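Local coordinates for mandelate racemase/muconate lactonizing protein (Thermobispora bispora, PDB 3VC5) that probably dehydrates D-glucarate to 5-dehydro-4-deoxy-D-glucarate in a magnesium-dependent reaction, as a member of the enolase superfamily, at residues V56-T70 / A133-A145. Numbering follows the deposited sequence.
Sequences VEVVTDEGITGLGET and AFEVACLDIQGKA
Val56 straddles two helix residues: its CG2 rests on the methyl of Ala133, while CG1, anti to the backbone N (chi1 169°), lies 3.8 Å from CD1 of Phe134. The Phe134 ring continues past Val56 to helix 74-85, where Val80 touches both side chains. Two residues on, Val58 divides its branches in the same way, CG2 against Ala137 CB and CG1 crossing Ile141 at about a right angle, 3.5 Å from CD1. Thr60 meets Ile141 tip to tip through its methyl, CG2; its OG1 accepts a hydrogen bond from the backbone N of Ile64 and so braces the type I beta turn from Thr60 to Gly63. Strands 56-60 and 65-70, joined by this turn, form a beta hairpin in the three-stranded antiparallel sheet of the alpha+beta capping domain of the enolase superfamily, and helix 123-146 packs on one sheet face. Beyond the turn, Ile64 sets CG2 against Ile141 CG2, and its side chain runs past that of Lys144 in the opposite direction. The Lys144 chain is extended beyond CG and carries NZ to Thr65 O, a 2.8 Å hydrogen bond whose donor stands well above the carbonyl plane. Gly66 brings the backbones together: its CA is 4.2 Å from that of Ala137 and makes a CA-H...O contact with Ala137 O, 3.4 Å away and 161° at the hydrogen. Next, Leu67 N donates to the anti lone pair of Asp140 OD2 (2.9 Å, 151°), so the buried carboxylate ties this edge strand to the helix; its OD1 accepts a hydrogen bond from Leu397 N. Gly68 CA repeats the CA-H...O contact one helical turn earlier, with Ala133 O at 3.4 Å. Finally, Thr70 turns CG2 onto Ala133 CB and directs OG1 the other way, into a hydrogen bond with His76 NE2.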
ATOM      1  N   VAL A  56      -6.322  -0.597 -24.578  1.00 21.58           N
ATOM      2  CA  VAL A  56      -5.032  -1.264 -24.691  1.00 22.15           C
ATOM      3  C   VAL A  56      -5.186  -2.773 -24.552  1.00 21.67           C
ATOM      4  O   VAL A  56      -5.894  -3.252 -23.669  1.00 22.88           O
ATOM      5  CB  VAL A  56      -4.070  -0.750 -23.560  1.00 24.45           C
ATOM      6  CG1 VAL A  56      -2.807  -1.603 -23.468  1.00 30.44           C
ATOM      7  CG2 VAL A  56      -3.747   0.717 -23.796  1.00 24.56           C
ATOM      8  N   GLU A  57      -4.512  -3.528 -25.425  1.00 22.85           N
ATOM      9  CA  GLU A  57      -4.521  -4.972 -25.296  1.00 24.28           C
ATOM     10  C   GLU A  57      -3.097  -5.484 -25.299  1.00 23.83           C
ATOM     11  O   GLU A  57      -2.371  -5.296 -26.292  1.00 26.33           O
ATOM     12  CB  GLU A  57      -5.336  -5.630 -26.434  1.00 24.54           C
ATOM     13  CG  GLU A  57      -5.451  -7.155 -26.250  1.00 27.66           C
ATOM     14  CD  GLU A  57      -6.302  -7.838 -27.306  1.00 28.23           C
ATOM     15  OE1 GLU A  57      -6.321  -7.372 -28.480  1.00 29.68           O
ATOM     16  OE2 GLU A  57      -6.947  -8.861 -26.960  1.00 33.40           O
ATOM     17  N   VAL A  58      -2.691  -6.112 -24.191  1.00 24.26           N
ATOM     18  CA  VAL A  58      -1.346  -6.643 -24.043  1.00 24.68           C
ATOM     19  C   VAL A  58      -1.411  -8.111 -24.398  1.00 25.11           C
ATOM     20  O   VAL A  58      -2.315  -8.814 -23.945  1.00 26.78           O
ATOM     21  CB  VAL A  58      -0.818  -6.458 -22.565  1.00 24.48           C
ATOM     22  CG1 VAL A  58       0.521  -7.203 -22.380  1.00 24.77           C
ATOM     23  CG2 VAL A  58      -0.661  -4.962 -22.245  1.00 27.76           C
ATOM     24  N   VAL A  59      -0.456  -8.577 -25.203  1.00 28.04           N
ATOM     25  CA  VAL A  59      -0.419  -9.971 -25.635  1.00 30.61           C
ATOM     26  C   VAL A  59       0.945 -10.558 -25.268  1.00 27.01           C
ATOM     27  O   VAL A  59       1.984 -10.000 -25.635  1.00 29.63           O
ATOM     28  CB  VAL A  59      -0.610 -10.112 -27.157  1.00 31.55           C
ATOM     29  CG1 VAL A  59      -0.826 -11.577 -27.531  1.00 35.41           C
ATOM     30  CG2 VAL A  59      -1.802  -9.243 -27.645  1.00 32.15           C
ATOM     31  N   THR A  60       0.934 -11.666 -24.545  1.00 29.54           N
ATOM     32  CA  THR A  60       2.168 -12.362 -24.192  1.00 30.54           C
ATOM     33  C   THR A  60       2.683 -13.245 -25.320  1.00 34.62           C
ATOM     34  O   THR A  60       1.970 -13.531 -26.312  1.00 35.09           O
ATOM     35  CB  THR A  60       1.993 -13.239 -22.930  1.00 29.75           C
ATOM     36  OG1 THR A  60       1.181 -14.379 -23.244  1.00 31.57           O
ATOM     37  CG2 THR A  60       1.331 -12.435 -21.791  1.00 31.58           C
ATOM     38  N   ASP A  61       3.919 -13.701 -25.141  1.00 34.92           N
ATOM     39  CA  ASP A  61       4.560 -14.577 -26.124  1.00 36.09           C
ATOM     40  C   ASP A  61       3.723 -15.823 -26.381  1.00 37.53           C
ATOM     41  O   ASP A  61       3.723 -16.365 -27.486  1.00 49.02           O
ATOM     42  CB  ASP A  61       5.950 -14.980 -25.648  1.00 39.33           C
ATOM     43  CG  ASP A  61       7.011 -13.938 -25.961  1.00 40.08           C
ATOM     44  OD1 ASP A  61       6.806 -13.098 -26.863  1.00 52.34           O
ATOM     45  OD2 ASP A  61       8.077 -13.972 -25.308  1.00 51.62           O
ATOM     46  N   GLU A  62       3.008 -16.288 -25.368  1.00 39.82           N
ATOM     47  CA  GLU A  62       2.185 -17.474 -25.526  1.00 47.83           C
ATOM     48  C   GLU A  62       0.721 -17.166 -25.882  1.00 43.61           C
ATOM     49  O   GLU A  62      -0.113 -18.073 -25.940  1.00 49.46           O
ATOM     50  CB  GLU A  62       2.283 -18.337 -24.272  1.00 62.72           C
ATOM     51  CG  GLU A  62       3.718 -18.498 -23.793  1.00 91.08           C
ATOM     52  CD  GLU A  62       4.075 -19.940 -23.504  1.00110.98           C
ATOM     53  OE1 GLU A  62       4.696 -20.581 -24.378  1.00117.99           O
ATOM     54  OE2 GLU A  62       3.727 -20.438 -22.414  1.00115.52           O
ATOM     55  N   GLY A  63       0.408 -15.895 -26.115  1.00 38.11           N
ATOM     56  CA  GLY A  63      -0.900 -15.524 -26.665  1.00 35.72           C
ATOM     57  C   GLY A  63      -1.976 -15.200 -25.631  1.00 34.99           C
ATOM     58  O   GLY A  63      -3.148 -15.059 -25.968  1.00 39.67           O
ATOM     59  N   ILE A  64      -1.598 -15.072 -24.365  1.00 33.96           N
ATOM     60  CA  ILE A  64      -2.574 -14.664 -23.351  1.00 30.45           C
ATOM     61  C   ILE A  64      -2.754 -13.153 -23.471  1.00 30.13           C
ATOM     62  O   ILE A  64      -1.778 -12.423 -23.618  1.00 29.42           O
ATOM     63  CB  ILE A  64      -2.110 -15.019 -21.922  1.00 32.55           C
ATOM     64  CG1 ILE A  64      -1.747 -16.503 -21.819  1.00 40.82           C
ATOM     65  CG2 ILE A  64      -3.176 -14.627 -20.895  1.00 32.86           C
ATOM     66  CD1 ILE A  64      -1.555 -16.968 -20.391  1.00 49.88           C
ATOM     67  N   THR A  65      -3.994 -12.679 -23.424  1.00 28.63           N
ATOM     68  CA  THR A  65      -4.262 -11.246 -23.596  1.00 29.52           C
ATOM     69  C   THR A  65      -4.788 -10.616 -22.323  1.00 25.18           C
ATOM     70  O   THR A  65      -5.434 -11.269 -21.492  1.00 27.22           O
ATOM     71  CB  THR A  65      -5.294 -11.001 -24.693  1.00 26.99           C
ATOM     72  OG1 THR A  65      -6.525 -11.638 -24.309  1.00 29.32           O
ATOM     73  CG2 THR A  65      -4.766 -11.584 -26.011  1.00 28.68           C
ATOM     74  N   GLY A  66      -4.471  -9.343 -22.168  1.00 24.68           N
ATOM     75  CA  GLY A  66      -5.006  -8.547 -21.067  1.00 22.35           C
ATOM     76  C   GLY A  66      -5.492  -7.212 -21.613  1.00 20.51           C
ATOM     77  O   GLY A  66      -4.925  -6.683 -22.597  1.00 24.56           O
ATOM     78  N   LEU A  67      -6.529  -6.663 -20.974  1.00 22.93           N
ATOM     79  CA  LEU A  67      -7.143  -5.404 -21.403  1.00 24.98           C
ATOM     80  C   LEU A  67      -6.920  -4.262 -20.406  1.00 23.90           C
ATOM     81  O   LEU A  67      -6.981  -4.464 -19.170  1.00 23.59           O
ATOM     82  CB  LEU A  67      -8.642  -5.574 -21.593  1.00 22.83           C
ATOM     83  CG  LEU A  67      -9.013  -6.573 -22.696  1.00 24.20           C
ATOM     84  CD1 LEU A  67     -10.532  -6.805 -22.646  1.00 26.58           C
ATOM     85  CD2 LEU A  67      -8.566  -6.083 -24.088  1.00 25.78           C
ATOM     86  N   GLY A  68      -6.705  -3.071 -20.940  1.00 22.50           N
ATOM     87  CA  GLY A  68      -6.693  -1.844 -20.121  1.00 23.08           C
ATOM     88  C   GLY A  68      -7.454  -0.768 -20.863  1.00 22.94           C
ATOM     89  O   GLY A  68      -7.720  -0.886 -22.063  1.00 23.42           O
ATOM     90  N   GLU A  69      -7.834   0.275 -20.148  1.00 21.35           N
ATOM     91  CA  GLU A  69      -8.653   1.354 -20.709  1.00 20.61           C
ATOM     92  C   GLU A  69      -8.237   2.663 -20.059  1.00 21.38           C
ATOM     93  O   GLU A  69      -8.092   2.735 -18.841  1.00 21.85           O
ATOM     94  CB  GLU A  69     -10.139   1.065 -20.508  1.00 22.05           C
ATOM     95  CG  GLU A  69     -11.043   2.211 -20.981  1.00 20.96           C
ATOM     96  CD  GLU A  69     -12.521   1.991 -20.677  1.00 20.23           C
ATOM     97  OE1 GLU A  69     -12.974   0.835 -20.464  1.00 21.68           O
ATOM     98  OE2 GLU A  69     -13.246   3.019 -20.656  1.00 20.79           O
ATOM     99  N   THR A  70      -8.042   3.692 -20.874  1.00 20.82           N
ATOM    100  CA  THR A  70      -7.569   4.970 -20.354  1.00 19.78           C
ATOM    101  C   THR A  70      -8.158   6.103 -21.209  1.00 20.59           C
ATOM    102  O   THR A  70      -9.025   5.864 -22.068  1.00 21.55           O
ATOM    103  CB  THR A  70      -6.041   4.997 -20.294  1.00 23.07           C
ATOM    104  OG1 THR A  70      -5.599   6.204 -19.653  1.00 22.28           O
ATOM    105  CG2 THR A  70      -5.408   4.877 -21.690  1.00 22.10           C
ATOM    106  N   ALA A 133      -3.049   2.089 -17.789  1.00 24.01           N
ATOM    107  CA  ALA A 133      -3.644   1.228 -18.840  1.00 28.68           C
ATOM    108  C   ALA A 133      -2.893  -0.116 -18.958  1.00 27.54           C
ATOM    109  O   ALA A 133      -3.495  -1.207 -19.134  1.00 29.61           O
ATOM    110  CB  ALA A 133      -3.636   1.944 -20.196  1.00 40.11           C
ATOM    111  N   PHE A 134      -1.576  -0.047 -18.853  1.00 21.67           N
ATOM    112  CA  PHE A 134      -0.795  -1.270 -18.968  1.00 22.08           C
ATOM    113  C   PHE A 134      -0.895  -2.136 -17.706  1.00 23.40           C
ATOM    114  O   PHE A 134      -0.919  -3.372 -17.781  1.00 21.98           O
ATOM    115  CB  PHE A 134       0.644  -0.890 -19.260  1.00 22.69           C
ATOM    116  CG  PHE A 134       0.783  -0.002 -20.476  1.00 22.58           C
ATOM    117  CD1 PHE A 134       0.384  -0.450 -21.743  1.00 23.65           C
ATOM    118  CD2 PHE A 134       1.314   1.276 -20.364  1.00 24.35           C
ATOM    119  CE1 PHE A 134       0.516   0.372 -22.864  1.00 23.98           C
ATOM    120  CE2 PHE A 134       1.436   2.103 -21.468  1.00 28.90           C
ATOM    121  CZ  PHE A 134       1.052   1.648 -22.726  1.00 22.71           C
ATOM    122  N   GLU A 135      -0.920  -1.500 -16.533  1.00 22.11           N
ATOM    123  CA  GLU A 135      -0.937  -2.260 -15.284  1.00 23.00           C
ATOM    124  C   GLU A 135      -2.208  -3.110 -15.196  1.00 22.38           C
ATOM    125  O   GLU A 135      -2.158  -4.275 -14.808  1.00 23.34           O
ATOM    126  CB  GLU A 135      -0.807  -1.341 -14.082  1.00 21.89           C
ATOM    127  CG  GLU A 135      -0.673  -2.097 -12.755  1.00 23.43           C
ATOM    128  CD  GLU A 135      -1.873  -1.949 -11.827  1.00 22.47           C
ATOM    129  OE1 GLU A 135      -3.002  -1.685 -12.298  1.00 23.65           O
ATOM    130  OE2 GLU A 135      -1.680  -2.091 -10.588  1.00 24.93           O
ATOM    131  N   VAL A 136      -3.354  -2.496 -15.492  1.00 19.53           N
ATOM    132  CA  VAL A 136      -4.621  -3.232 -15.486  1.00 21.27           C
ATOM    133  C   VAL A 136      -4.552  -4.430 -16.438  1.00 22.32           C
ATOM    134  O   VAL A 136      -4.991  -5.550 -16.073  1.00 21.41           O
ATOM    135  CB  VAL A 136      -5.828  -2.285 -15.818  1.00 20.65           C
ATOM    136  CG1 VAL A 136      -7.117  -3.098 -16.066  1.00 22.60           C
ATOM    137  CG2 VAL A 136      -5.975  -1.282 -14.723  1.00 22.98           C
ATOM    138  N   ALA A 137      -3.997  -4.229 -17.631  1.00 21.39           N
ATOM    139  CA  ALA A 137      -3.888  -5.334 -18.637  1.00 22.20           C
ATOM    140  C   ALA A 137      -2.951  -6.451 -18.127  1.00 22.42           C
ATOM    141  O   ALA A 137      -3.223  -7.651 -18.300  1.00 22.64           O
ATOM    142  CB  ALA A 137      -3.372  -4.790 -19.955  1.00 23.12           C
ATOM    143  N   CYS A 138      -1.877  -6.067 -17.450  1.00 22.16           N
ATOM    144  CA  CYS A 138      -0.940  -7.057 -16.891  1.00 22.04           C
ATOM    145  C   CYS A 138      -1.625  -7.842 -15.761  1.00 22.63           C
ATOM    146  O   CYS A 138      -1.415  -9.048 -15.614  1.00 24.34           O
ATOM    147  CB  CYS A 138       0.359  -6.371 -16.386  1.00 22.60           C
ATOM    148  SG  CYS A 138       1.398  -5.875 -17.761  1.00 26.52           S
ATOM    149  N   LEU A 139      -2.432  -7.174 -14.928  1.00 22.29           N
ATOM    150  CA  LEU A 139      -3.152  -7.902 -13.887  1.00 21.35           C
ATOM    151  C   LEU A 139      -4.190  -8.839 -14.500  1.00 22.78           C
ATOM    152  O   LEU A 139      -4.413  -9.955 -13.988  1.00 24.35           O
ATOM    153  CB  LEU A 139      -3.830  -6.934 -12.897  1.00 21.34           C
ATOM    154  CG  LEU A 139      -2.853  -6.061 -12.089  1.00 21.14           C
ATOM    155  CD1 LEU A 139      -3.708  -5.105 -11.220  1.00 24.39           C
ATOM    156  CD2 LEU A 139      -1.991  -6.958 -11.185  1.00 25.64           C
ATOM    157  N   ASP A 140      -4.842  -8.392 -15.576  1.00 22.15           N
ATOM    158  CA  ASP A 140      -5.811  -9.268 -16.295  1.00 24.07           C
ATOM    159  C   ASP A 140      -5.082 -10.564 -16.692  1.00 23.94           C
ATOM    160  O   ASP A 140      -5.560 -11.674 -16.427  1.00 26.41           O
ATOM    161  CB  ASP A 140      -6.366  -8.484 -17.516  1.00 22.53           C
ATOM    162  CG  ASP A 140      -7.553  -9.136 -18.200  1.00 22.47           C
ATOM    163  OD1 ASP A 140      -8.207 -10.051 -17.635  1.00 26.43           O
ATOM    164  OD2 ASP A 140      -7.835  -8.676 -19.344  1.00 26.24           O
ATOM    165  N   ILE A 141      -3.899 -10.421 -17.276  1.00 22.67           N
ATOM    166  CA  ILE A 141      -3.085 -11.574 -17.697  1.00 23.19           C
ATOM    167  C   ILE A 141      -2.628 -12.435 -16.507  1.00 27.61           C
ATOM    168  O   ILE A 141      -2.705 -13.673 -16.560  1.00 27.17           O
ATOM    169  CB  ILE A 141      -1.882 -11.121 -18.523  1.00 23.44           C
ATOM    170  CG1 ILE A 141      -2.340 -10.577 -19.900  1.00 26.82           C
ATOM    171  CG2 ILE A 141      -0.912 -12.295 -18.749  1.00 24.69           C
ATOM    172  CD1 ILE A 141      -1.293  -9.666 -20.595  1.00 27.32           C
ATOM    173  N   GLN A 142      -2.137 -11.805 -15.439  1.00 23.69           N
ATOM    174  CA  GLN A 142      -1.769 -12.573 -14.246  1.00 25.00           C
ATOM    175  C   GLN A 142      -2.948 -13.383 -13.707  1.00 24.24           C
ATOM    176  O   GLN A 142      -2.789 -14.541 -13.310  1.00 27.82           O
ATOM    177  CB  GLN A 142      -1.237 -11.663 -13.144  1.00 25.50           C
ATOM    178  CG  GLN A 142       0.065 -10.974 -13.448  1.00 23.75           C
ATOM    179  CD  GLN A 142       0.527 -10.144 -12.265  1.00 24.31           C
ATOM    180  OE1 GLN A 142       0.184 -10.443 -11.089  1.00 27.64           O
ATOM    181  NE2 GLN A 142       1.274  -9.084 -12.548  1.00 25.74           N
ATOM    182  N   GLY A 143      -4.130 -12.768 -13.639  1.00 23.86           N
ATOM    183  CA  GLY A 143      -5.329 -13.486 -13.225  1.00 26.86           C
ATOM    184  C   GLY A 143      -5.637 -14.660 -14.154  1.00 28.02           C
ATOM    185  O   GLY A 143      -5.964 -15.768 -13.693  1.00 28.27           O
ATOM    186  N   LYS A 144      -5.562 -14.437 -15.463  1.00 27.10           N
ATOM    187  CA  LYS A 144      -5.802 -15.543 -16.410  1.00 29.45           C
ATOM    188  C   LYS A 144      -4.791 -16.677 -16.214  1.00 30.58           C
ATOM    189  O   LYS A 144      -5.143 -17.872 -16.279  1.00 33.39           O
ATOM    190  CB  LYS A 144      -5.769 -15.059 -17.852  1.00 29.10           C
ATOM    191  CG  LYS A 144      -6.926 -14.124 -18.186  1.00 27.69           C
ATOM    192  CD  LYS A 144      -6.896 -13.722 -19.655  1.00 27.46           C
ATOM    193  CE  LYS A 144      -7.980 -12.687 -19.994  1.00 27.71           C
ATOM    194  NZ  LYS A 144      -7.962 -12.362 -21.423  1.00 27.50           N
ATOM    195  N   ALA A 145      -3.535 -16.314 -15.978  1.00 29.89           N
ATOM    196  CA  ALA A 145      -2.510 -17.346 -15.806  1.00 30.19           C
ATOM    197  C   ALA A 145      -2.804 -18.174 -14.553  1.00 34.04           C
ATOM    198  O   ALA A 145      -2.552 -19.376 -14.529  1.00 39.45           O
ATOM    199  CB  ALA A 145      -1.091 -16.734 -15.739  1.00 31.64           C
TER